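Local coordinates for protein TRAP dicarboxylate transporter, DctP subunit (Sulfurospirillum deleyianum, PDB 4OVS) that probably binds succinate or a related dicarboxylate in the periplasm and delivers it to a TRAP-type membrane transporter, at residues N213-K217 / K218-V222. Numbering follows the deposited sequence.
Sequences NFYTK and KFNEV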
ATOM      1  N   ASN A 213       6.608   1.213  -6.008  1.00 20.97           N
ATOM      2  CA  ASN A 213       6.384  -0.113  -6.569  1.00 22.85           C
ATOM      3  C   ASN A 213       6.533  -0.158  -8.104  1.00 25.07           C
ATOM      4  O   ASN A 213       7.029  -1.141  -8.657  1.00 22.29           O
ATOM      5  CB  ASN A 213       5.008  -0.615  -6.174  1.00 20.31           C
ATOM      6  CG  ASN A 213       4.920  -0.977  -4.710  1.00 21.93           C
ATOM      7  OD1 ASN A 213       5.926  -1.225  -4.032  1.00 22.61           O
ATOM      8  ND2 ASN A 213       3.705  -1.052  -4.217  1.00 18.39           N
ATOM      9  N   PHE A 214       6.106   0.901  -8.771  1.00 23.33           N
ATOM     10  CA  PHE A 214       6.164   0.983 -10.222  1.00 29.09           C
ATOM     11  C   PHE A 214       7.582   0.738 -10.729  1.00 22.73           C
ATOM     12  O   PHE A 214       7.767  -0.013 -11.660  1.00 20.11           O
ATOM     13  CB  PHE A 214       5.644   2.339 -10.699  1.00 26.82           C
ATOM     14  CG  PHE A 214       5.432   2.437 -12.173  1.00 22.39           C
ATOM     15  CD1 PHE A 214       4.359   1.817 -12.776  1.00 24.84           C
ATOM     16  CD2 PHE A 214       6.292   3.195 -12.951  1.00 24.28           C
ATOM     17  CE1 PHE A 214       4.161   1.902 -14.159  1.00 27.42           C
ATOM     18  CE2 PHE A 214       6.113   3.287 -14.343  1.00 28.50           C
ATOM     19  CZ  PHE A 214       5.044   2.651 -14.941  1.00 29.31           C
ATOM     20  N   TYR A 215       8.587   1.329 -10.100  1.00 18.02           N
ATOM     21  CA  TYR A 215       9.957   1.173 -10.600  1.00 26.91           C
ATOM     22  C   TYR A 215      10.689  -0.042 -10.038  1.00 22.56           C
ATOM     23  O   TYR A 215      11.311  -0.785 -10.769  1.00 24.20           O
ATOM     24  CB  TYR A 215      10.768   2.454 -10.351  1.00 22.50           C
ATOM     25  CG  TYR A 215      12.177   2.419 -10.865  1.00 19.95           C
ATOM     26  CD1 TYR A 215      12.458   2.775 -12.164  1.00 22.34           C
ATOM     27  CD2 TYR A 215      13.220   2.047 -10.057  1.00 23.54           C
ATOM     28  CE1 TYR A 215      13.766   2.744 -12.667  1.00 22.88           C
ATOM     29  CE2 TYR A 215      14.536   2.015 -10.540  1.00 20.59           C
ATOM     30  CZ  TYR A 215      14.789   2.375 -11.837  1.00 23.53           C
ATOM     31  OH  TYR A 215      16.064   2.350 -12.318  1.00 25.04           O
ATOM     32  N   THR A 216      10.615  -0.248  -8.739  1.00 19.86           N
ATOM     33  CA  THR A 216      11.303  -1.350  -8.079  1.00 18.26           C
ATOM     34  C   THR A 216      10.840  -2.728  -8.514  1.00 17.63           C
ATOM     35  O   THR A 216      11.628  -3.662  -8.438  1.00 21.92           O
ATOM     36  CB  THR A 216      11.223  -1.293  -6.563  1.00 17.69           C
ATOM     37  OG1 THR A 216       9.856  -1.380  -6.138  1.00 24.67           O
ATOM     38  CG2 THR A 216      11.867   0.015  -6.064  1.00 20.03           C
ATOM     39  N   LYS A 217       9.611  -2.860  -9.026  1.00 17.98           N
ATOM     40  CA  LYS A 217       9.162  -4.124  -9.543  1.00 19.27           C
ATOM     41  C   LYS A 217       9.204  -4.172 -11.047  1.00 25.93           C
ATOM     42  O   LYS A 217       8.708  -5.115 -11.606  1.00 22.79           O
ATOM     43  CB  LYS A 217       7.734  -4.448  -9.143  1.00 21.88           C
ATOM     44  CG  LYS A 217       7.515  -4.519  -7.684  1.00 25.51           C
ATOM     45  CD  LYS A 217       8.325  -5.674  -7.038  1.00 25.46           C
ATOM     46  CE  LYS A 217       7.784  -7.035  -7.320  1.00 28.34           C
ATOM     47  NZ  LYS A 217       8.554  -7.977  -6.486  1.00 36.41           N
ATOM     48  N   LYS A 218       9.744  -3.126 -11.685  1.00 18.96           N
ATOM     49  CA  LYS A 218       9.974  -3.074 -13.114  1.00 23.27           C
ATOM     50  C   LYS A 218       8.710  -3.019 -13.917  1.00 29.10           C
ATOM     51  O   LYS A 218       8.701  -3.405 -15.081  1.00 24.51           O
ATOM     52  CB  LYS A 218      10.872  -4.204 -13.553  1.00 23.31           C
ATOM     53  CG  LYS A 218      12.099  -4.267 -12.655  1.00 25.89           C
ATOM     54  CD  LYS A 218      13.251  -4.971 -13.310  1.00 32.99           C
ATOM     55  CE  LYS A 218      14.351  -5.283 -12.294  1.00 37.84           C
ATOM     56  NZ  LYS A 218      14.939  -4.049 -11.671  1.00 41.28           N
ATOM     57  N   PHE A 219       7.647  -2.494 -13.308  1.00 20.05           N
ATOM     58  CA  PHE A 219       6.387  -2.344 -14.043  1.00 21.57           C
ATOM     59  C   PHE A 219       6.607  -1.332 -15.172  1.00 23.68           C
ATOM     60  O   PHE A 219       5.927  -1.363 -16.213  1.00 22.23           O
ATOM     61  CB  PHE A 219       5.291  -1.830 -13.149  1.00 18.95           C
ATOM     62  CG  PHE A 219       4.874  -2.783 -12.028  1.00 22.67           C
ATOM     63  CD1 PHE A 219       5.157  -4.144 -12.057  1.00 19.53           C
ATOM     64  CD2 PHE A 219       4.166  -2.282 -10.936  1.00 19.05           C
ATOM     65  CE1 PHE A 219       4.710  -4.976 -11.034  1.00 20.40           C
ATOM     66  CE2 PHE A 219       3.714  -3.103  -9.904  1.00 18.87           C
ATOM     67  CZ  PHE A 219       4.008  -4.444  -9.940  1.00 22.80           C
ATOM     68  N   ASN A 220       7.549  -0.418 -14.945  1.00 22.10           N
ATOM     69  CA  ASN A 220       7.953   0.533 -15.981  1.00 24.04           C
ATOM     70  C   ASN A 220       8.442  -0.141 -17.265  1.00 24.23           C
ATOM     71  O   ASN A 220       8.317   0.424 -18.347  1.00 24.37           O
ATOM     72  CB  ASN A 220       9.034   1.465 -15.470  1.00 24.23           C
ATOM     73  CG  ASN A 220      10.266   0.737 -15.011  1.00 25.30           C
ATOM     74  OD1 ASN A 220      10.213  -0.123 -14.119  1.00 24.08           O
ATOM     75  ND2 ASN A 220      11.394   1.078 -15.606  1.00 24.66           N
ATOM     76  N   GLU A 221       8.999  -1.342 -17.148  1.00 25.34           N
ATOM     77  CA  GLU A 221       9.550  -2.032 -18.295  1.00 22.99           C
ATOM     78  C   GLU A 221       8.476  -2.746 -19.078  1.00 27.45           C
ATOM     79  O   GLU A 221       8.698  -3.165 -20.221  1.00 27.54           O
ATOM     80  CB  GLU A 221      10.668  -2.993 -17.851  1.00 24.82           C
ATOM     81  CG  GLU A 221      11.749  -2.219 -17.171  1.00 25.54           C
ATOM     82  CD  GLU A 221      12.970  -3.036 -16.843  1.00 30.08           C
ATOM     83  OE1 GLU A 221      14.012  -2.439 -16.466  1.00 31.45           O
ATOM     84  OE2 GLU A 221      12.875  -4.258 -16.937  1.00 27.28           O
ATOM     85  N   VAL A 222       7.301  -2.889 -18.476  1.00 24.86           N
ATOM     86  CA  VAL A 222       6.196  -3.571 -19.142  1.00 29.38           C
ATOM     87  C   VAL A 222       4.943  -2.691 -19.299  1.00 28.24           C
ATOM     88  O   VAL A 222       3.852  -3.204 -19.493  1.00 31.46           O
ATOM     89  CB  VAL A 222       5.849  -4.920 -18.446  1.00 31.50           C
ATOM     90  CG1 VAL A 222       6.947  -5.940 -18.717  1.00 32.68           C
ATOM     91  CG2 VAL A 222       5.660  -4.716 -16.956  1.00 26.42           C
TER
HETATM   92  O   HOH W   1      13.560  -0.976 -12.379  1.00 33.48           O
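Tyr215 O is gripped twice. Lys218 N donates to it at 3.0 Å, from above the carbonyl plane, with an N-H...O angle of 150°. A water also donates to it at 2.8 Å and lies over the Tyr215 ring. The same water weakly accepts from Lys218 NZ. Phe214 O takes two weak bonds, from Phe219 N at 3.0 Å and from Asn220 N. Lys218 has left-handed backbone angles (phi 68°), which turn the chain back on the helix end. Phe219 CB then meets Phe214 CD1 at 3.8 Å. The other side of the Phe214 ring's rim, at CE2, touches Asn220 CB at 3.6 Å, and Asn220 N lies over the ring centre. Lys217 CB sits over one face of the Phe219 ring, a CH-pi contact 3.9 Å from the centroid. The Lys217 chain bends twice, and its NZ bonds to Asn66. An alanine in place of Phe219 would probably strip Lys217 CB of its aromatic surface and open a gap beside Val195. The paired 6→1 and 5→2 bonds, with Phe214 against Phe219, form a Schellman motif. It ends helix 211-216, whose Asn213 binds succinate.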